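Local coordinates for N-acetyltransferase (Staphylococcus aureus subsp. aureus, PDB 4M85), which probably transfers an acetyl group from acetyl-CoA to an acceptor substrate, as an enzyme of the GNAT superfamily, at residues A8-R13 / T55-I60; M27-V32 / T102-K107; K37-D42 / D92-I97; C72-S77 / I116-T121; C151-E156 / K177-H182. All blocks are in the same frame, centred on the assembly; numbering follows the deposited sequence.

Contact 1: A8-R13 / T55-I60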
# COMPACT_ATOMS: atom_id res chain seq x y z
N ALA A 8 11.86 2.58 3.90
CA ALA A 8 11.21 3.63 4.66
C ALA A 8 11.85 3.70 6.04
O ALA A 8 12.37 2.71 6.54
CB ALA A 8 9.72 3.33 4.78
N ARG A 9 11.85 4.88 6.63
CA ARG A 9 12.25 5.06 8.01
C ARG A 9 11.06 5.65 8.76
O ARG A 9 10.15 6.19 8.14
CB ARG A 9 13.41 6.03 8.10
CG ARG A 9 14.68 5.60 7.38
CD ARG A 9 15.77 6.65 7.61
NE ARG A 9 16.83 6.57 6.61
CZ ARG A 9 17.04 7.45 5.62
NH1 ARG A 9 16.27 8.51 5.44
NH2 ARG A 9 18.04 7.25 4.79
N PRO A 10 11.08 5.57 10.11
CA PRO A 10 9.94 6.07 10.90
C PRO A 10 9.50 7.47 10.53
O PRO A 10 8.30 7.76 10.46
CB PRO A 10 10.49 6.03 12.32
CG PRO A 10 11.39 4.83 12.32
CD PRO A 10 12.00 4.77 10.93
N GLU A 11 10.47 8.34 10.28
CA GLU A 11 10.22 9.75 9.93
C GLU A 11 9.56 9.95 8.56
O GLU A 11 9.08 11.05 8.25
CB GLU A 11 11.50 10.59 10.01
CG GLU A 11 12.79 9.83 9.67
CD GLU A 11 13.27 8.96 10.83
OE1 GLU A 11 13.24 9.44 11.99
OE2 GLU A 11 13.63 7.80 10.60
N ASP A 12 9.53 8.90 7.74
CA ASP A 12 8.79 8.98 6.48
C ASP A 12 7.28 8.87 6.68
O ASP A 12 6.51 9.13 5.77
CB ASP A 12 9.22 7.87 5.52
CG ASP A 12 10.67 7.99 5.11
OD1 ASP A 12 11.18 9.14 4.92
OD2 ASP A 12 11.29 6.92 4.95
N ARG A 13 6.85 8.50 7.87
CA ARG A 13 5.45 8.10 8.08
C ARG A 13 4.40 9.16 7.78
O ARG A 13 3.26 8.85 7.45
CB ARG A 13 5.26 7.54 9.48
CG ARG A 13 5.37 8.53 10.62
CD ARG A 13 5.29 7.72 11.92
NE ARG A 13 5.29 8.54 13.12
CZ ARG A 13 6.37 9.08 13.67
NH1 ARG A 13 7.57 8.93 13.13
NH2 ARG A 13 6.24 9.81 14.77
N THR A 55 0.76 -1.38 6.80
CA THR A 55 1.61 -0.24 6.43
C THR A 55 2.84 -0.01 7.32
O THR A 55 3.39 1.08 7.32
CB THR A 55 0.76 1.05 6.34
OG1 THR A 55 0.11 1.27 7.57
CG2 THR A 55 -0.30 0.93 5.29
N PHE A 56 3.29 -1.02 8.07
CA PHE A 56 4.55 -0.87 8.81
C PHE A 56 5.64 -0.36 7.89
O PHE A 56 5.71 -0.77 6.74
CB PHE A 56 5.04 -2.17 9.46
CG PHE A 56 5.85 -1.96 10.71
CD1 PHE A 56 6.97 -2.75 10.99
CD2 PHE A 56 5.47 -1.00 11.67
CE1 PHE A 56 7.70 -2.58 12.19
CE2 PHE A 56 6.19 -0.81 12.83
CZ PHE A 56 7.31 -1.60 13.10
N TYR A 57 6.51 0.51 8.40
CA TYR A 57 7.61 1.06 7.60
C TYR A 57 8.56 -0.02 7.13
O TYR A 57 9.26 0.16 6.12
CB TYR A 57 8.38 2.18 8.36
CG TYR A 57 9.28 1.71 9.47
CD1 TYR A 57 8.80 1.57 10.75
CD2 TYR A 57 10.62 1.40 9.23
CE1 TYR A 57 9.61 1.14 11.78
CE2 TYR A 57 11.44 0.95 10.24
CZ TYR A 57 10.93 0.82 11.52
OH TYR A 57 11.71 0.36 12.54
N GLN A 58 8.57 -1.16 7.83
CA GLN A 58 9.38 -2.30 7.44
C GLN A 58 8.81 -2.99 6.21
O GLN A 58 9.43 -3.88 5.70
CB GLN A 58 9.46 -3.35 8.56
CG GLN A 58 10.19 -2.89 9.79
CD GLN A 58 10.38 -4.02 10.79
OE1 GLN A 58 9.44 -4.77 11.09
NE2 GLN A 58 11.59 -4.15 11.33
N HIS A 59 7.60 -2.62 5.77
CA HIS A 59 7.01 -3.22 4.60
C HIS A 59 7.10 -2.27 3.41
O HIS A 59 6.51 -2.55 2.37
CB HIS A 59 5.53 -3.55 4.82
CG HIS A 59 5.29 -4.55 5.91
ND1 HIS A 59 4.05 -4.73 6.49
CD2 HIS A 59 6.14 -5.38 6.56
CE1 HIS A 59 4.14 -5.67 7.41
NE2 HIS A 59 5.40 -6.06 7.49
N ILE A 60 7.81 -1.14 3.57
CA ILE A 60 7.71 -0.05 2.61
C ILE A 60 9.07 0.36 2.06
O ILE A 60 10.03 0.54 2.83
CB ILE A 60 7.00 1.17 3.24
CG1 ILE A 60 5.60 0.77 3.74
CG2 ILE A 60 6.95 2.34 2.22
CD1 ILE A 60 4.78 1.86 4.40
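Tyr57 is the side chain that joins the two turns. Its CG sits in the crowded position between the backbone N and the carbonyl carbon (chi1 74°), which sends the ring across to residues 8-13. At the root, Tyr57 CB rests against Ala8 CB at 4.0 Å. Further out, Tyr57 CD2 offers the ring edge to Ala8 O at 3.5 Å. Beyond it, Pro10 lies obliquely over one face, its CD 4.0 Å from the centroid of the Tyr57 ring and only 14° off the normal, a CH-pi contact that extends outward as Pro10 CG approaches Tyr57 CE1 and CZ. Gln58 CG packs on the opposite face. On the backbone side, Ala8 CB also touches Ile60 CB at 3.8 Å, and Ala8 N donates a nearly straight bond (170°) to Ile60 O at 2.9 Å, entering from above the carbonyl plane. The 3-10 turn at residues 10-12 is tied back by Asp12, whose OD2 accepts from Arg9 N at 2.7 Å and also pairs with Arg6. Strand 4-7 is thus leaving the sheet for helix 13-26 just where strand 60-65 enters it, the beta1-alpha1 junction beside the start of beta2 in the GNAT fold.

Contact 2: M27-V32 / T102-K107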
# COMPACT_ATOMS: atom_id res chain seq x y z
N MET A 27 -10.80 4.42 -2.72
CA MET A 27 -11.57 3.23 -2.32
C MET A 27 -12.88 3.50 -1.56
O MET A 27 -13.66 2.57 -1.33
CB MET A 27 -10.71 2.33 -1.44
CG MET A 27 -9.55 1.66 -2.14
SD MET A 27 -8.54 0.72 -0.99
CE MET A 27 -9.60 -0.69 -0.74
N GLU A 28 -13.14 4.73 -1.14
CA GLU A 28 -14.34 5.05 -0.39
C GLU A 28 -14.52 4.14 0.83
O GLU A 28 -15.60 3.57 1.04
CB GLU A 28 -15.59 4.95 -1.28
CG GLU A 28 -15.52 5.74 -2.58
CD GLU A 28 -16.77 5.59 -3.43
OE1 GLU A 28 -17.41 4.52 -3.38
OE2 GLU A 28 -17.10 6.54 -4.16
N LEU A 29 -13.47 3.99 1.63
CA LEU A 29 -13.60 3.26 2.88
C LEU A 29 -14.49 4.05 3.81
O LEU A 29 -14.28 5.24 4.00
CB LEU A 29 -12.25 3.03 3.56
CG LEU A 29 -11.29 2.01 2.97
CD1 LEU A 29 -10.20 1.71 3.99
CD2 LEU A 29 -12.02 0.74 2.57
N GLU A 30 -15.48 3.38 4.40
CA GLU A 30 -16.50 4.02 5.23
C GLU A 30 -15.84 4.92 6.27
O GLU A 30 -16.23 6.07 6.40
CB GLU A 30 -17.40 2.99 5.93
CG GLU A 30 -18.11 1.98 5.03
CD GLU A 30 -19.11 2.62 4.08
OE1 GLU A 30 -19.53 3.78 4.31
OE2 GLU A 30 -19.48 1.94 3.09
N LEU A 31 -14.84 4.40 6.98
CA LEU A 31 -14.15 5.17 8.02
C LEU A 31 -13.51 6.47 7.49
O LEU A 31 -13.42 7.45 8.21
CB LEU A 31 -13.08 4.31 8.71
CG LEU A 31 -11.77 4.11 7.93
CD1 LEU A 31 -10.59 4.73 8.64
CD2 LEU A 31 -11.54 2.63 7.71
N VAL A 32 -13.05 6.45 6.25
CA VAL A 32 -12.50 7.64 5.61
C VAL A 32 -13.66 8.57 5.26
O VAL A 32 -13.59 9.75 5.52
CB VAL A 32 -11.67 7.27 4.37
CG1 VAL A 32 -11.19 8.51 3.63
CG2 VAL A 32 -10.47 6.43 4.78
N THR A 102 -11.09 -2.48 12.24
CA THR A 102 -9.87 -2.31 11.49
C THR A 102 -10.26 -1.90 10.04
O THR A 102 -11.32 -2.28 9.53
CB THR A 102 -8.95 -3.55 11.57
OG1 THR A 102 -9.45 -4.61 10.75
CG2 THR A 102 -8.81 -4.03 13.02
N PRO A 103 -9.41 -1.09 9.40
CA PRO A 103 -9.75 -0.44 8.12
C PRO A 103 -9.87 -1.37 6.91
O PRO A 103 -10.58 -1.03 5.97
CB PRO A 103 -8.61 0.56 7.88
CG PRO A 103 -7.64 0.38 8.98
CD PRO A 103 -8.11 -0.67 9.94
N LEU A 104 -9.20 -2.52 6.94
CA LEU A 104 -9.15 -3.42 5.78
C LEU A 104 -9.28 -4.90 6.16
O LEU A 104 -8.32 -5.65 6.03
CB LEU A 104 -7.85 -3.15 5.00
CG LEU A 104 -7.73 -1.86 4.16
CD1 LEU A 104 -6.26 -1.54 3.88
CD2 LEU A 104 -8.48 -1.96 2.83
N PRO A 105 -10.47 -5.33 6.67
CA PRO A 105 -10.72 -6.72 7.11
C PRO A 105 -10.62 -7.80 6.04
O PRO A 105 -10.29 -8.94 6.38
CB PRO A 105 -12.16 -6.68 7.63
CG PRO A 105 -12.78 -5.47 6.98
CD PRO A 105 -11.65 -4.48 6.91
N VAL A 106 -10.91 -7.46 4.79
CA VAL A 106 -10.93 -8.43 3.71
C VAL A 106 -9.50 -8.91 3.40
O VAL A 106 -8.55 -8.10 3.40
CB VAL A 106 -11.62 -7.88 2.44
CG1 VAL A 106 -11.67 -8.94 1.33
CG2 VAL A 106 -13.04 -7.41 2.77
N LYS A 107 -9.38 -10.21 3.18
CA LYS A 107 -8.14 -10.86 2.78
C LYS A 107 -7.97 -10.60 1.29
O LYS A 107 -8.69 -11.18 0.47
CB LYS A 107 -8.22 -12.38 3.07
CG LYS A 107 -6.88 -13.11 3.05
CD LYS A 107 -7.06 -14.59 3.43
CE LYS A 107 -5.74 -15.35 3.48
NZ LYS A 107 -5.30 -15.83 2.15
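A Schellman motif at Glu28, with its positive phi, ends helix 13-26, and the chain then turns through Leu29, the N-cap residue, into helix 30-34. This is the alpha1-alpha2 region of the GNAT fold, here packed on the irregular segment 102-107 that leads toward strand 114-121. No hydrogen bond crosses the contact; the residues of 27-32 reach over with their terminal methyls. Met27 leaves with CG anti to its carbonyl carbon and runs straight through chi2, then bends at chi3 (75°), so that its side chain crosses that of Leu104 at about a right angle and Met27 CE meets Leu104 CD2 at 4.0 Å. Leu29 has the same first torsion. Its CD1 points between the two partners, 4.2 Å from Leu104 CD2 on one hand and 3.4 Å from Pro103 O on the other, a methyl resting on a carbonyl oxygen. Leu104 answers by turning only its end to the contact, CG again anti to the carbonyl carbon. Trp24 of helix 13-26 touches Leu29, Pro103 and Leu104, while Glu85 accepts from Leu104 N. Leu31 has the least usual torsions: CG takes the crowded position between N and the carbonyl carbon (chi1 77°), and chi2, at 116°, is far from staggered. This conformation lays Leu31 CD2 obliquely against the CA-CB side of the Pro103 ring, 3.6 Å from both CA and CB of Pro103.

Contact 3: K37-D42 / D92-I97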
# COMPACT_ATOMS: atom_id res chain seq x y z
N LYS A 37 -10.33 13.69 8.60
CA LYS A 37 -9.04 13.40 7.97
C LYS A 37 -7.90 13.49 8.94
O LYS A 37 -6.92 12.75 8.83
CB LYS A 37 -8.73 14.40 6.83
CG LYS A 37 -9.86 14.59 5.82
CD LYS A 37 -9.36 14.97 4.42
CE LYS A 37 -10.31 14.53 3.30
NZ LYS A 37 -11.75 14.75 3.58
N ASP A 38 -8.01 14.42 9.88
CA ASP A 38 -6.99 14.66 10.87
C ASP A 38 -6.76 13.40 11.67
O ASP A 38 -5.62 13.02 11.95
CB ASP A 38 -7.42 15.77 11.83
CG ASP A 38 -6.28 16.31 12.65
OD1 ASP A 38 -6.51 16.65 13.83
OD2 ASP A 38 -5.15 16.39 12.13
N MET A 39 -7.88 12.76 12.02
CA MET A 39 -7.87 11.64 12.92
C MET A 39 -7.39 10.39 12.19
O MET A 39 -6.63 9.62 12.74
CB MET A 39 -9.27 11.40 13.47
CG MET A 39 -9.30 10.86 14.88
SD MET A 39 -10.99 10.96 15.50
CE MET A 39 -11.70 9.57 14.66
N VAL A 40 -7.85 10.23 10.95
CA VAL A 40 -7.46 9.09 10.12
C VAL A 40 -5.96 9.15 9.78
O VAL A 40 -5.28 8.15 9.82
CB VAL A 40 -8.31 9.02 8.84
CG1 VAL A 40 -7.85 7.88 7.92
CG2 VAL A 40 -9.79 8.85 9.18
N LEU A 41 -5.44 10.34 9.48
CA LEU A 41 -4.01 10.50 9.20
C LEU A 41 -3.15 10.15 10.40
O LEU A 41 -2.20 9.37 10.30
CB LEU A 41 -3.71 11.95 8.74
CG LEU A 41 -4.17 12.29 7.32
CD1 LEU A 41 -3.94 13.78 7.02
CD2 LEU A 41 -3.44 11.43 6.29
N ASP A 42 -3.46 10.76 11.55
CA ASP A 42 -2.81 10.38 12.79
C ASP A 42 -2.80 8.86 12.98
O ASP A 42 -1.79 8.27 13.36
CB ASP A 42 -3.51 11.04 13.98
CG ASP A 42 -2.92 10.62 15.28
OD1 ASP A 42 -1.77 11.00 15.58
OD2 ASP A 42 -3.60 9.88 16.02
N ASP A 92 -2.66 3.62 19.43
CA ASP A 92 -3.23 4.53 20.41
C ASP A 92 -4.17 5.50 19.70
O ASP A 92 -3.73 6.55 19.21
CB ASP A 92 -2.14 5.33 21.14
CG ASP A 92 -1.03 4.46 21.68
OD1 ASP A 92 -1.32 3.42 22.33
OD2 ASP A 92 0.14 4.83 21.48
N LEU A 93 -5.46 5.15 19.67
CA LEU A 93 -6.45 5.77 18.83
C LEU A 93 -7.66 6.25 19.63
O LEU A 93 -8.05 5.62 20.61
CB LEU A 93 -6.93 4.79 17.77
CG LEU A 93 -5.85 4.27 16.80
CD1 LEU A 93 -6.50 3.34 15.79
CD2 LEU A 93 -5.13 5.42 16.10
N PRO A 94 -8.26 7.36 19.21
CA PRO A 94 -9.51 7.81 19.80
C PRO A 94 -10.65 6.83 19.56
O PRO A 94 -10.66 6.07 18.57
CB PRO A 94 -9.78 9.15 19.12
CG PRO A 94 -8.95 9.15 17.89
CD PRO A 94 -7.75 8.31 18.20
N GLU A 95 -11.59 6.83 20.50
CA GLU A 95 -12.66 5.86 20.51
C GLU A 95 -13.52 5.99 19.25
O GLU A 95 -14.11 5.02 18.77
CB GLU A 95 -13.52 6.07 21.78
CG GLU A 95 -14.26 4.82 22.23
CD GLU A 95 -13.33 3.69 22.63
OE1 GLU A 95 -12.15 3.96 22.98
OE2 GLU A 95 -13.76 2.52 22.57
N GLU A 96 -13.56 7.19 18.71
CA GLU A 96 -14.39 7.47 17.56
C GLU A 96 -13.92 6.73 16.31
O GLU A 96 -14.74 6.32 15.49
CB GLU A 96 -14.39 8.98 17.32
CG GLU A 96 -15.34 9.43 16.24
CD GLU A 96 -15.41 10.94 16.14
OE1 GLU A 96 -14.81 11.62 17.00
OE2 GLU A 96 -16.05 11.44 15.19
N ILE A 97 -12.61 6.55 16.14
CA ILE A 97 -12.14 5.73 15.03
C ILE A 97 -12.14 4.24 15.40
O ILE A 97 -12.41 3.41 14.53
CB ILE A 97 -10.77 6.18 14.49
CG1 ILE A 97 -10.45 5.44 13.19
CG2 ILE A 97 -9.68 5.97 15.53
CD1 ILE A 97 -9.49 6.19 12.31
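The first turns of helix 37-49 face a loop that becomes the short helix 95-98, with Pro94 at its N-cap, and the backbones come nearest at Val40 and Ile97, whose CA atoms are 7.6 Å apart. No hydrogen bond joins the two segments; Met39 carries most of the contact. Its chi1 of -148° departs from the usual staggered value, and the chain runs on extended before bending at chi3 (77°). Met39 and Pro94 meet tip to tip, with Met39 CG just 3.5 Å from Pro94 CG, tighter than ordinary van der Waals contact. The bend then carries Met39 CE onto the first turn of the short helix, where it lies 3.5 Å from both N and CB of Ile97, the two side chains sliding past each other in opposite directions. Met39 CE also meets Glu96 CB at 3.8 Å, the extended Glu96 chain crossing the methionine at about a right angle. Deeper in, Ile97 CG1 stands anti to its backbone N, which brings CD1 to Val40 CG2 at 4.1 Å. Leu35 touches Val40, Glu96 and Ile97 beside this layer. The arrangement joins alpha2 of the GNAT fold to the helical excursion between its strands beta3 and beta4.

Contact 4: C72-S77 / I116-T121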
# COMPACT_ATOMS: atom_id res chain seq x y z
N CYS A 72 5.74 5.65 -2.76
CA CYS A 72 6.06 4.45 -1.99
C CYS A 72 5.38 3.22 -2.50
O CYS A 72 4.41 3.30 -3.25
CB CYS A 72 5.73 4.62 -0.52
SG CYS A 72 3.97 4.58 -0.16
N ILE A 73 5.95 2.07 -2.12
CA ILE A 73 5.43 0.76 -2.46
C ILE A 73 5.36 -0.11 -1.19
O ILE A 73 6.30 -0.13 -0.42
CB ILE A 73 6.24 0.07 -3.58
CG1 ILE A 73 5.54 -1.22 -3.99
CG2 ILE A 73 7.68 -0.21 -3.16
CD1 ILE A 73 5.88 -1.69 -5.39
N ILE A 74 4.23 -0.78 -0.97
CA ILE A 74 3.95 -1.47 0.33
C ILE A 74 3.66 -2.93 0.02
O ILE A 74 2.79 -3.21 -0.76
CB ILE A 74 2.71 -0.87 1.05
CG1 ILE A 74 2.83 0.65 1.12
CG2 ILE A 74 2.53 -1.47 2.45
CD1 ILE A 74 1.68 1.37 1.81
N SER A 75 4.43 -3.83 0.65
CA SER A 75 4.33 -5.25 0.40
C SER A 75 4.72 -6.07 1.64
O SER A 75 5.49 -5.61 2.44
CB SER A 75 5.23 -5.64 -0.75
OG SER A 75 6.60 -5.47 -0.43
N TYR A 76 4.17 -7.27 1.74
CA TYR A 76 4.35 -8.18 2.90
C TYR A 76 3.77 -9.56 2.55
O TYR A 76 3.01 -9.68 1.57
CB TYR A 76 3.65 -7.60 4.14
CG TYR A 76 2.28 -7.06 3.83
CD1 TYR A 76 2.07 -5.70 3.68
CD2 TYR A 76 1.20 -7.90 3.65
CE1 TYR A 76 0.83 -5.19 3.34
CE2 TYR A 76 -0.05 -7.41 3.33
CZ TYR A 76 -0.23 -6.05 3.17
OH TYR A 76 -1.48 -5.58 2.85
N SER A 77 4.10 -10.59 3.33
CA SER A 77 3.64 -11.95 2.98
C SER A 77 2.14 -12.06 3.05
O SER A 77 1.52 -11.58 4.00
CB SER A 77 4.27 -13.05 3.87
OG SER A 77 4.11 -12.72 5.23
N ILE A 116 1.81 -7.21 -2.92
CA ILE A 116 2.08 -5.80 -3.06
C ILE A 116 0.72 -5.11 -2.95
O ILE A 116 -0.07 -5.13 -3.89
CB ILE A 116 2.72 -5.49 -4.41
CG1 ILE A 116 4.03 -6.28 -4.58
CG2 ILE A 116 3.01 -4.01 -4.51
CD1 ILE A 116 4.57 -6.30 -5.99
N GLU A 117 0.48 -4.49 -1.81
CA GLU A 117 -0.81 -3.90 -1.52
C GLU A 117 -1.00 -2.54 -2.21
O GLU A 117 -2.09 -2.24 -2.68
CB GLU A 117 -0.94 -3.72 0.01
CG GLU A 117 -2.27 -3.14 0.46
CD GLU A 117 -2.23 -2.54 1.87
OE1 GLU A 117 -1.59 -3.11 2.78
OE2 GLU A 117 -2.84 -1.49 2.08
N THR A 118 0.05 -1.73 -2.23
CA THR A 118 -0.06 -0.31 -2.58
C THR A 118 1.17 0.16 -3.38
O THR A 118 2.30 -0.15 -3.00
CB THR A 118 -0.14 0.58 -1.30
OG1 THR A 118 -1.26 0.21 -0.49
CG2 THR A 118 -0.28 2.01 -1.66
N ILE A 119 0.92 0.86 -4.49
CA ILE A 119 1.96 1.61 -5.20
C ILE A 119 1.42 2.99 -5.43
O ILE A 119 0.46 3.13 -6.17
CB ILE A 119 2.31 1.03 -6.59
CG1 ILE A 119 2.74 -0.42 -6.47
CG2 ILE A 119 3.44 1.85 -7.20
CD1 ILE A 119 2.92 -1.12 -7.80
N ALA A 120 2.01 4.00 -4.80
CA ALA A 120 1.41 5.33 -4.77
C ALA A 120 2.43 6.43 -5.04
O ALA A 120 3.57 6.37 -4.58
CB ALA A 120 0.70 5.56 -3.43
N THR A 121 2.02 7.45 -5.79
CA THR A 121 2.92 8.57 -6.11
C THR A 121 2.17 9.87 -5.85
O THR A 121 1.01 9.99 -6.20
CB THR A 121 3.40 8.52 -7.59
OG1 THR A 121 3.92 7.22 -7.89
CG2 THR A 121 4.52 9.50 -7.86
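A very short hydrogen bond, 2.5 Å from Tyr76 OH to Glu117 OE1, stands at the point where a classic beta bulge breaks the pairing of two central antiparallel strands. Glu117 and Thr118 both face Ile74: Glu117 N donates to Ile74 O at 2.8 Å, while Thr118 N reaches the same oxygen only weakly. Beyond the bulge the pairing is regular. Ile74 N donates to Thr118 O at 2.9 Å, and Cys72 and Ala120 exchange two bonds, Ala120 N approaching Cys72 O nearly along its C=O axis. On one face, Ile74 CD1 lies beside Thr118 CB at 3.7 Å; on the other, Ile73 CD1 packs on Ile119 CG1 at 3.6 Å and on Ile116 CG2, under helix 130-140. The bulge is a GNAT hallmark, which in relatives lies beside the thioester of bound acetyl-CoA. Glu117, extended with CG anti to its backbone N, brings OE1 to the edge of the Tyr76 ring, the ring and carboxylate planes 68° apart. Tyr76 OH also bonds Arg54 NH1. Arg54 would favour a phenolate and the Glu117 carboxylate would oppose it, leaving the direction of any shift open; so short a bond suggests a strong interaction in which the proton, given by Tyr76, may be partly shared.

Contact 5: C151-E156 / K177-H182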
# COMPACT_ATOMS: atom_id res chain seq x y z
N CYS A 151 -5.17 -5.06 -9.36
CA CYS A 151 -5.23 -3.88 -10.24
C CYS A 151 -6.68 -3.56 -10.56
O CYS A 151 -7.38 -4.37 -11.16
CB CYS A 151 -4.49 -4.18 -11.55
SG CYS A 151 -4.40 -2.81 -12.74
N ASP A 152 -7.12 -2.37 -10.20
CA ASP A 152 -8.43 -1.87 -10.61
C ASP A 152 -8.70 -2.18 -12.09
O ASP A 152 -7.94 -1.78 -12.96
CB ASP A 152 -8.51 -0.35 -10.35
CG ASP A 152 -9.82 0.30 -10.90
OD1 ASP A 152 -10.84 -0.40 -11.11
OD2 ASP A 152 -9.80 1.53 -11.13
N ILE A 153 -9.80 -2.88 -12.37
CA ILE A 153 -10.14 -3.28 -13.73
C ILE A 153 -10.38 -2.08 -14.66
O ILE A 153 -10.34 -2.23 -15.88
CB ILE A 153 -11.36 -4.24 -13.79
CG1 ILE A 153 -12.66 -3.55 -13.39
CG2 ILE A 153 -11.12 -5.47 -12.92
CD1 ILE A 153 -13.86 -4.28 -13.94
N ASN A 154 -10.59 -0.89 -14.09
CA ASN A 154 -10.82 0.29 -14.92
C ASN A 154 -9.55 1.04 -15.24
O ASN A 154 -9.57 2.01 -15.99
CB ASN A 154 -11.80 1.24 -14.23
CG ASN A 154 -13.18 0.64 -14.07
OD1 ASN A 154 -13.66 -0.11 -14.93
ND2 ASN A 154 -13.82 0.96 -12.97
N ASN A 155 -8.43 0.56 -14.68
CA ASN A 155 -7.15 1.20 -14.86
C ASN A 155 -6.24 0.44 -15.81
O ASN A 155 -5.32 -0.30 -15.38
CB ASN A 155 -6.51 1.40 -13.49
CG ASN A 155 -5.30 2.30 -13.54
OD1 ASN A 155 -4.73 2.53 -14.60
ND2 ASN A 155 -4.89 2.78 -12.39
N GLU A 156 -6.45 0.66 -17.10
CA GLU A 156 -5.69 -0.06 -18.15
C GLU A 156 -4.21 0.31 -18.20
O GLU A 156 -3.36 -0.53 -18.52
CB GLU A 156 -6.31 0.13 -19.54
CG GLU A 156 -5.71 -0.84 -20.56
CD GLU A 156 -6.20 -0.63 -21.97
OE1 GLU A 156 -5.91 0.46 -22.53
OE2 GLU A 156 -6.86 -1.54 -22.51
N LYS A 177 -16.75 -3.29 -2.97
CA LYS A 177 -17.63 -2.89 -4.08
C LYS A 177 -16.90 -2.40 -5.34
O LYS A 177 -17.52 -1.72 -6.16
CB LYS A 177 -18.65 -1.81 -3.64
CG LYS A 177 -19.37 -2.04 -2.31
CD LYS A 177 -20.22 -3.31 -2.29
CE LYS A 177 -21.63 -3.06 -2.80
NZ LYS A 177 -22.21 -4.29 -3.43
N HIS A 178 -15.61 -2.71 -5.48
CA HIS A 178 -14.92 -2.47 -6.75
C HIS A 178 -14.21 -3.75 -7.16
O HIS A 178 -13.76 -4.53 -6.31
CB HIS A 178 -13.94 -1.29 -6.68
CG HIS A 178 -14.59 0.03 -6.43
ND1 HIS A 178 -14.12 0.94 -5.49
CD2 HIS A 178 -15.69 0.61 -6.98
CE1 HIS A 178 -14.90 2.01 -5.48
NE2 HIS A 178 -15.86 1.83 -6.38
N MET A 179 -14.13 -3.96 -8.47
CA MET A 179 -13.51 -5.16 -9.03
C MET A 179 -12.03 -4.92 -9.38
O MET A 179 -11.64 -3.86 -9.90
CB MET A 179 -14.29 -5.60 -10.28
CG MET A 179 -14.33 -7.09 -10.51
SD MET A 179 -15.06 -8.10 -9.17
CE MET A 179 -16.51 -7.15 -8.83
N TYR A 180 -11.21 -5.93 -9.11
CA TYR A 180 -9.78 -5.86 -9.35
C TYR A 180 -9.28 -7.10 -10.10
O TYR A 180 -9.73 -8.22 -9.85
CB TYR A 180 -9.03 -5.77 -8.03
CG TYR A 180 -9.33 -4.52 -7.23
CD1 TYR A 180 -10.45 -4.45 -6.42
CD2 TYR A 180 -8.48 -3.43 -7.29
CE1 TYR A 180 -10.71 -3.31 -5.68
CE2 TYR A 180 -8.73 -2.29 -6.56
CZ TYR A 180 -9.85 -2.23 -5.77
OH TYR A 180 -10.12 -1.09 -5.05
N HIS A 181 -8.28 -6.91 -10.95
CA HIS A 181 -7.55 -8.03 -11.55
C HIS A 181 -6.51 -8.52 -10.56
O HIS A 181 -5.62 -7.76 -10.18
CB HIS A 181 -6.82 -7.58 -12.81
CG HIS A 181 -7.71 -7.15 -13.93
ND1 HIS A 181 -8.53 -8.03 -14.61
CD2 HIS A 181 -7.83 -5.95 -14.56
CE1 HIS A 181 -9.15 -7.38 -15.58
NE2 HIS A 181 -8.74 -6.12 -15.57
N HIS A 182 -6.60 -9.78 -10.15
CA HIS A 182 -5.55 -10.38 -9.33
C HIS A 182 -4.44 -10.83 -10.28
O HIS A 182 -4.69 -11.61 -11.21
CB HIS A 182 -6.09 -11.54 -8.50
CG HIS A 182 -5.15 -12.01 -7.44
ND1 HIS A 182 -4.96 -11.32 -6.26
CD2 HIS A 182 -4.30 -13.06 -7.40
CE1 HIS A 182 -4.06 -11.94 -5.53
NE2 HIS A 182 -3.64 -13.00 -6.20
O HOH W 1 -10.04 -4.48 -17.42
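Strands 147-152 and 178-184 pair antiparallel, the GNAT arrangement in which the last strand inserts between beta5 and beta6. Backbone bonds hold the pairing: Cys151 N donates to His181 O at 2.9 Å, on a lone pair, and His181 N returns to Cys151 O at 2.7 Å. One step on, Ile153 N reaches Met179 O at 3.2 Å, almost straight (175°), as the strand leaves through a type I turn, Asp152 to Asn155. Asp152 OD1 accepts from Asn154 N at 3.0 Å, an Asx turn. The apolar contacts belong to Ile153. With CG2 anti to its carbonyl carbon, it sets this methyl over the middle of the His181 ring, 3.6 Å from the centroid and 11° off the normal, a CH-pi contact; its CD1 lies beside Met179 CB. Polar atoms fix the ring itself: His181 ND1 bonds Gln172, and NE2 meets, in the ring plane at 2.8 Å, a water that donates to Ile153 O at 2.7 Å.

The centre of contact 4 lies about 4 Å from the centre of the chain, and contacts 1 and 2 touch it. In contact 1, His59 O probably accepts a bond from Ser75 N at 3.0 Å and Ile60 packs on Cys72. Contact 2 reaches it through Leu104 CD1, 3.9 Å from Glu117 OE2, and passes on to contact 3, where Leu31 CD1 meets Ile97 CD1, and to contact 5, where Met27 CG meets Tyr180 OH. GNAT enzymes usually bind acetyl-CoA between the parallel neighbours that are here strands 114-121 and 147-152, so contact 4 with its bulge probably borders the active site, adjoined by contact 2; contact 5 lies on the other edge of strand 147-152.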